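Chitooligosaccharide oxidase (Gibberella zeae, PDB 6Y0R) oxidises the C1 hydroxyl of chitooligosaccharides to the corresponding lactones, using a covalently bound FAD and reducing molecular oxygen to hydrogen peroxide. Local coordinates at residues S342-P347 and T440-Y444. Numbering follows the deposited sequence.
With FAD (flavin-adenine dinucleotide), chain B.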
ATOM      1  N   SER A 342      -3.402  -9.220  -7.176  1.00 16.17           N
ATOM      2  CA  SER A 342      -2.740 -10.089  -6.183  1.00 16.11           C
ATOM      3  C   SER A 342      -1.298  -9.602  -6.080  1.00 14.91           C
ATOM      4  O   SER A 342      -0.968  -8.608  -6.714  1.00 16.22           O
ATOM      5  CB  SER A 342      -2.793 -11.542  -6.614  1.00 17.09           C
ATOM      6  OG  SER A 342      -2.333 -12.415  -5.628  1.00 18.07           O
ATOM      7  N   SER A 343      -0.528 -10.264  -5.252  1.00 15.49           N
ATOM      8  CA  SER A 343       0.869  -9.845  -5.005  1.00 15.14           C
ATOM      9  C   SER A 343       1.686 -11.054  -4.606  1.00 15.21           C
ATOM     10  O   SER A 343       1.124 -12.138  -4.250  1.00 14.95           O
ATOM     11  CB  SER A 343       0.979  -8.729  -3.971  1.00 16.04           C
ATOM     12  OG  SER A 343       0.518  -9.144  -2.676  1.00 17.88           O
ATOM     13  N   LEU A 344       3.003 -10.868  -4.598  1.00 16.33           N
ATOM     14  CA  LEU A 344       3.932 -11.892  -4.098  1.00 16.62           C
ATOM     15  C   LEU A 344       5.137 -11.178  -3.498  1.00 16.37           C
ATOM     16  O   LEU A 344       5.805 -10.467  -4.239  1.00 16.55           O
ATOM     17  CB  LEU A 344       4.323 -12.792  -5.278  1.00 16.66           C
ATOM     18  CG  LEU A 344       5.404 -13.827  -4.986  1.00 17.57           C
ATOM     19  CD1 LEU A 344       4.961 -14.762  -3.876  1.00 19.45           C
ATOM     20  CD2 LEU A 344       5.700 -14.571  -6.284  1.00 20.15           C
ATOM     21  N   ALA A 345       5.418 -11.464  -2.230  1.00 15.23           N
ATOM     22  CA  ALA A 345       6.688 -11.094  -1.588  1.00 16.60           C
ATOM     23  C   ALA A 345       7.609 -12.310  -1.663  1.00 17.18           C
ATOM     24  O   ALA A 345       7.252 -13.349  -1.095  1.00 17.65           O
ATOM     25  CB  ALA A 345       6.435 -10.670  -0.185  1.00 18.80           C
ATOM     26  N   ALA A 346       8.691 -12.211  -2.426  1.00 16.97           N
ATOM     27  CA  ALA A 346       9.477 -13.411  -2.785  1.00 17.52           C
ATOM     28  C   ALA A 346      10.946 -13.200  -2.435  1.00 17.56           C
ATOM     29  O   ALA A 346      11.483 -12.106  -2.541  1.00 16.94           O
ATOM     30  CB  ALA A 346       9.318 -13.720  -4.231  1.00 17.92           C
ATOM     31  N   PRO A 347      11.628 -14.276  -2.039  1.00 19.17           N
ATOM     32  CA  PRO A 347      13.088 -14.242  -1.962  1.00 20.86           C
ATOM     33  C   PRO A 347      13.666 -14.186  -3.381  1.00 19.55           C
ATOM     34  O   PRO A 347      12.952 -14.365  -4.368  1.00 18.44           O
ATOM     35  CB  PRO A 347      13.403 -15.570  -1.268  1.00 22.80           C
ATOM     36  CG  PRO A 347      12.308 -16.474  -1.732  1.00 22.77           C
ATOM     37  CD  PRO A 347      11.062 -15.601  -1.744  1.00 21.59           C
ATOM     38  N   THR A 440       8.698 -18.987   3.086  1.00 28.76           N
ATOM     39  CA  THR A 440       9.762 -18.086   2.591  1.00 28.31           C
ATOM     40  C   THR A 440       9.135 -16.944   1.783  1.00 24.74           C
ATOM     41  O   THR A 440       9.868 -16.013   1.402  1.00 24.21           O
ATOM     42  CB  THR A 440      10.786 -18.835   1.737  1.00 32.45           C
ATOM     43  OG1 THR A 440      10.195 -19.289   0.517  1.00 27.64           O
ATOM     44  CG2 THR A 440      11.371 -19.993   2.519  1.00 34.55           C
ATOM     45  N   TRP A 441       7.820 -16.973   1.616  1.00 23.15           N
ATOM     46  CA  TRP A 441       7.143 -15.999   0.733  1.00 21.64           C
ATOM     47  C   TRP A 441       5.782 -15.655   1.296  1.00 20.44           C
ATOM     48  O   TRP A 441       5.254 -16.451   2.117  1.00 20.83           O
ATOM     49  CB  TRP A 441       7.020 -16.549  -0.681  1.00 21.49           C
ATOM     50  CG  TRP A 441       6.168 -17.783  -0.793  1.00 22.20           C
ATOM     51  CD1 TRP A 441       6.591 -19.069  -0.595  1.00 24.86           C
ATOM     52  CD2 TRP A 441       4.787 -17.867  -1.191  1.00 21.15           C
ATOM     53  NE1 TRP A 441       5.572 -19.942  -0.856  1.00 23.56           N
ATOM     54  CE2 TRP A 441       4.445 -19.246  -1.198  1.00 24.33           C
ATOM     55  CE3 TRP A 441       3.810 -16.943  -1.571  1.00 22.04           C
ATOM     56  CZ2 TRP A 441       3.180 -19.707  -1.588  1.00 24.95           C
ATOM     57  CZ3 TRP A 441       2.555 -17.396  -1.899  1.00 23.75           C
ATOM     58  CH2 TRP A 441       2.250 -18.763  -1.944  1.00 24.47           C
ATOM     59  N   GLY A 442       5.220 -14.555   0.825  1.00 18.99           N
ATOM     60  CA  GLY A 442       3.863 -14.140   1.200  1.00 16.21           C
ATOM     61  C   GLY A 442       3.290 -13.153   0.213  1.00 17.01           C
ATOM     62  O   GLY A 442       3.653 -13.172  -0.971  1.00 16.68           O
ATOM     63  N   MET A 443       2.413 -12.309   0.724  1.00 16.10           N
ATOM     64  CA  MET A 443       1.699 -11.271  -0.031  1.00 15.82           C
ATOM     65  C   MET A 443       1.744  -9.973   0.774  1.00 15.72           C
ATOM     66  O   MET A 443       2.087  -9.974   1.967  1.00 16.70           O
ATOM     67  CB  MET A 443       0.263 -11.706  -0.284  1.00 18.40           C
ATOM     68  CG  MET A 443       0.178 -12.862  -1.168  1.00 16.06           C
ATOM     69  SD  MET A 443      -1.631 -13.200  -1.403  1.00 21.75           S
ATOM     70  CE  MET A 443      -1.506 -14.280  -2.833  1.00 21.85           C
ATOM     71  N   TYR A 444       1.511  -8.854   0.080  1.00 16.17           N
ATOM     72  CA  TYR A 444       1.564  -7.454   0.607  1.00 15.94           C
ATOM     73  C   TYR A 444       0.122  -6.988   0.926  1.00 16.22           C
ATOM     74  O   TYR A 444      -0.667  -6.838  -0.042  1.00 15.29           O
ATOM     75  CB  TYR A 444       2.309  -6.582  -0.419  1.00 16.78           C
ATOM     76  CG  TYR A 444       2.425  -5.084  -0.170  1.00 14.79           C
ATOM     77  CD1 TYR A 444       2.689  -4.574   1.088  1.00 16.37           C
ATOM     78  CD2 TYR A 444       2.333  -4.164  -1.204  1.00 14.84           C
ATOM     79  CE1 TYR A 444       2.808  -3.210   1.318  1.00 15.69           C
ATOM     80  CE2 TYR A 444       2.454  -2.796  -0.997  1.00 14.70           C
ATOM     81  CZ  TYR A 444       2.692  -2.309   0.277  1.00 16.45           C
ATOM     82  OH  TYR A 444       2.798  -0.964   0.539  1.00 15.56           O
TER
HETATM   83  PA  FAD B 501      -8.638   2.588   2.652  1.00 15.29           P
HETATM   84  O1A FAD B 501      -9.457   1.729   1.777  1.00 14.49           O
HETATM   85  O2A FAD B 501      -9.215   3.814   3.236  1.00 15.95           O
HETATM   86  O5B FAD B 501      -8.028   1.737   3.852  1.00 15.10           O
HETATM   87  C5B FAD B 501      -7.160   0.625   3.631  1.00 15.34           C
HETATM   88  C4B FAD B 501      -7.140  -0.251   4.871  1.00 15.19           C
HETATM   89  O4B FAD B 501      -6.580   0.497   5.981  1.00 14.90           O
HETATM   90  C3B FAD B 501      -8.497  -0.753   5.405  1.00 15.69           C
HETATM   91  O3B FAD B 501      -8.337  -1.979   6.131  1.00 16.54           O
HETATM   92  C2B FAD B 501      -8.897   0.357   6.367  1.00 15.29           C
HETATM   93  O2B FAD B 501      -9.888  -0.017   7.328  1.00 16.92           O
HETATM   94  C1B FAD B 501      -7.567   0.683   6.989  1.00 15.21           C
HETATM   95  N9A FAD B 501      -7.450   2.041   7.499  1.00 16.02           N
HETATM   96  C8A FAD B 501      -7.431   3.186   6.748  1.00 17.98           C
HETATM   97  N7A FAD B 501      -7.318   4.279   7.493  1.00 16.51           N
HETATM   98  C5A FAD B 501      -7.271   3.806   8.800  1.00 16.67           C
HETATM   99  C6A FAD B 501      -7.166   4.462  10.040  1.00 18.16           C
HETATM  100  N6A FAD B 501      -7.044   5.790  10.125  1.00 16.83           N
HETATM  101  N1A FAD B 501      -7.179   3.710  11.176  1.00 17.47           N
HETATM  102  C2A FAD B 501      -7.323   2.377  11.031  1.00 19.80           C
HETATM  103  N3A FAD B 501      -7.405   1.648   9.914  1.00 18.07           N
HETATM  104  C4A FAD B 501      -7.379   2.426   8.816  1.00 17.24           C
HETATM  105  N1  FAD B 501       0.681   1.024  -2.518  1.00 15.81           N
HETATM  106  C2  FAD B 501       2.011   1.162  -2.404  1.00 16.63           C
HETATM  107  O2  FAD B 501       2.641   0.635  -1.417  1.00 15.60           O
HETATM  108  N3  FAD B 501       2.693   1.900  -3.329  1.00 16.96           N
HETATM  109  C4  FAD B 501       2.089   2.524  -4.409  1.00 18.66           C
HETATM  110  O4  FAD B 501       2.764   3.195  -5.208  1.00 19.77           O
HETATM  111  C4X FAD B 501       0.685   2.404  -4.545  1.00 19.26           C
HETATM  112  N5  FAD B 501       0.064   3.040  -5.541  1.00 20.21           N
HETATM  113  C5X FAD B 501      -1.313   3.010  -5.561  1.00 18.99           C
HETATM  114  C6  FAD B 501      -2.006   3.741  -6.563  1.00 18.63           C
HETATM  115  C7  FAD B 501      -3.390   3.717  -6.631  1.00 17.73           C
HETATM  116  C7M FAD B 501      -4.123   4.475  -7.720  1.00 18.86           C
HETATM  117  C8  FAD B 501      -4.146   2.988  -5.624  1.00 16.24           C
HETATM  118  C8M FAD B 501      -5.660   3.011  -5.552  1.00 17.24           C
HETATM  119  C9  FAD B 501      -3.438   2.236  -4.664  1.00 18.27           C
HETATM  120  C9A FAD B 501      -2.037   2.232  -4.622  1.00 17.85           C
HETATM  121  N10 FAD B 501      -1.348   1.512  -3.630  1.00 17.13           N
HETATM  122  C10 FAD B 501       0.045   1.601  -3.533  1.00 17.39           C
HETATM  123  C1' FAD B 501      -2.051   0.672  -2.656  1.00 16.50           C
HETATM  124  C2' FAD B 501      -2.351   1.444  -1.370  1.00 16.12           C
HETATM  125  O2' FAD B 501      -1.173   1.573  -0.572  1.00 14.90           O
HETATM  126  C3' FAD B 501      -3.413   0.687  -0.614  1.00 17.02           C
HETATM  127  O3' FAD B 501      -4.566   0.641  -1.486  1.00 15.69           O
HETATM  128  C4' FAD B 501      -3.721   1.389   0.710  1.00 18.13           C
HETATM  129  O4' FAD B 501      -4.204   0.462   1.699  1.00 19.36           O
HETATM  130  C5' FAD B 501      -4.737   2.470   0.472  1.00 15.21           C
HETATM  131  O5' FAD B 501      -4.910   3.284   1.648  1.00 15.69           O
HETATM  132  P   FAD B 501      -6.236   4.145   1.746  1.00 14.90           P
HETATM  133  O1P FAD B 501      -6.202   4.911   3.016  1.00 15.18           O
HETATM  134  O2P FAD B 501      -6.504   4.898   0.495  1.00 15.29           O
HETATM  135  O3P FAD B 501      -7.353   2.971   1.758  1.00 15.28           O
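A single antiparallel bridge, continued by a side chain instead of a second backbone pair, joins these segments. A345 and G442 form the hydrogen-bonded pair: A345 N donates to G442 O at 2.8 Å, and G442 N to A345 O at 3.0 Å. Where further pairing might be expected, Y444 N donates instead to S343 OG (2.9 Å, N-H...O angle 170°), the S343 CA-to-CB bond pointing toward the opposite segment. Beside the bridge, L344 CD1 packs on W441 CE3 at 3.4 Å, while M443 CE reaches S342 OG at 3.5 Å, a hydroxyl hydrogen-bonded to D449. The CA 342→347 and CA 440→444 directions lie 143° apart, antiparallel but oblique. Strand 338-346 is an outermost strand of the seven-stranded antiparallel sheet, its other side bonded to strand 403-411. Past the bridge, Y444 OH donates to FAD O2 at 2.5 Å, the ring meeting that oxygen edge-on. The contact thus links the edge of this sheet, in this family part of the substrate-binding domain, to the flavin pyrimidine site of a berberine-bridge-enzyme-like oxidase.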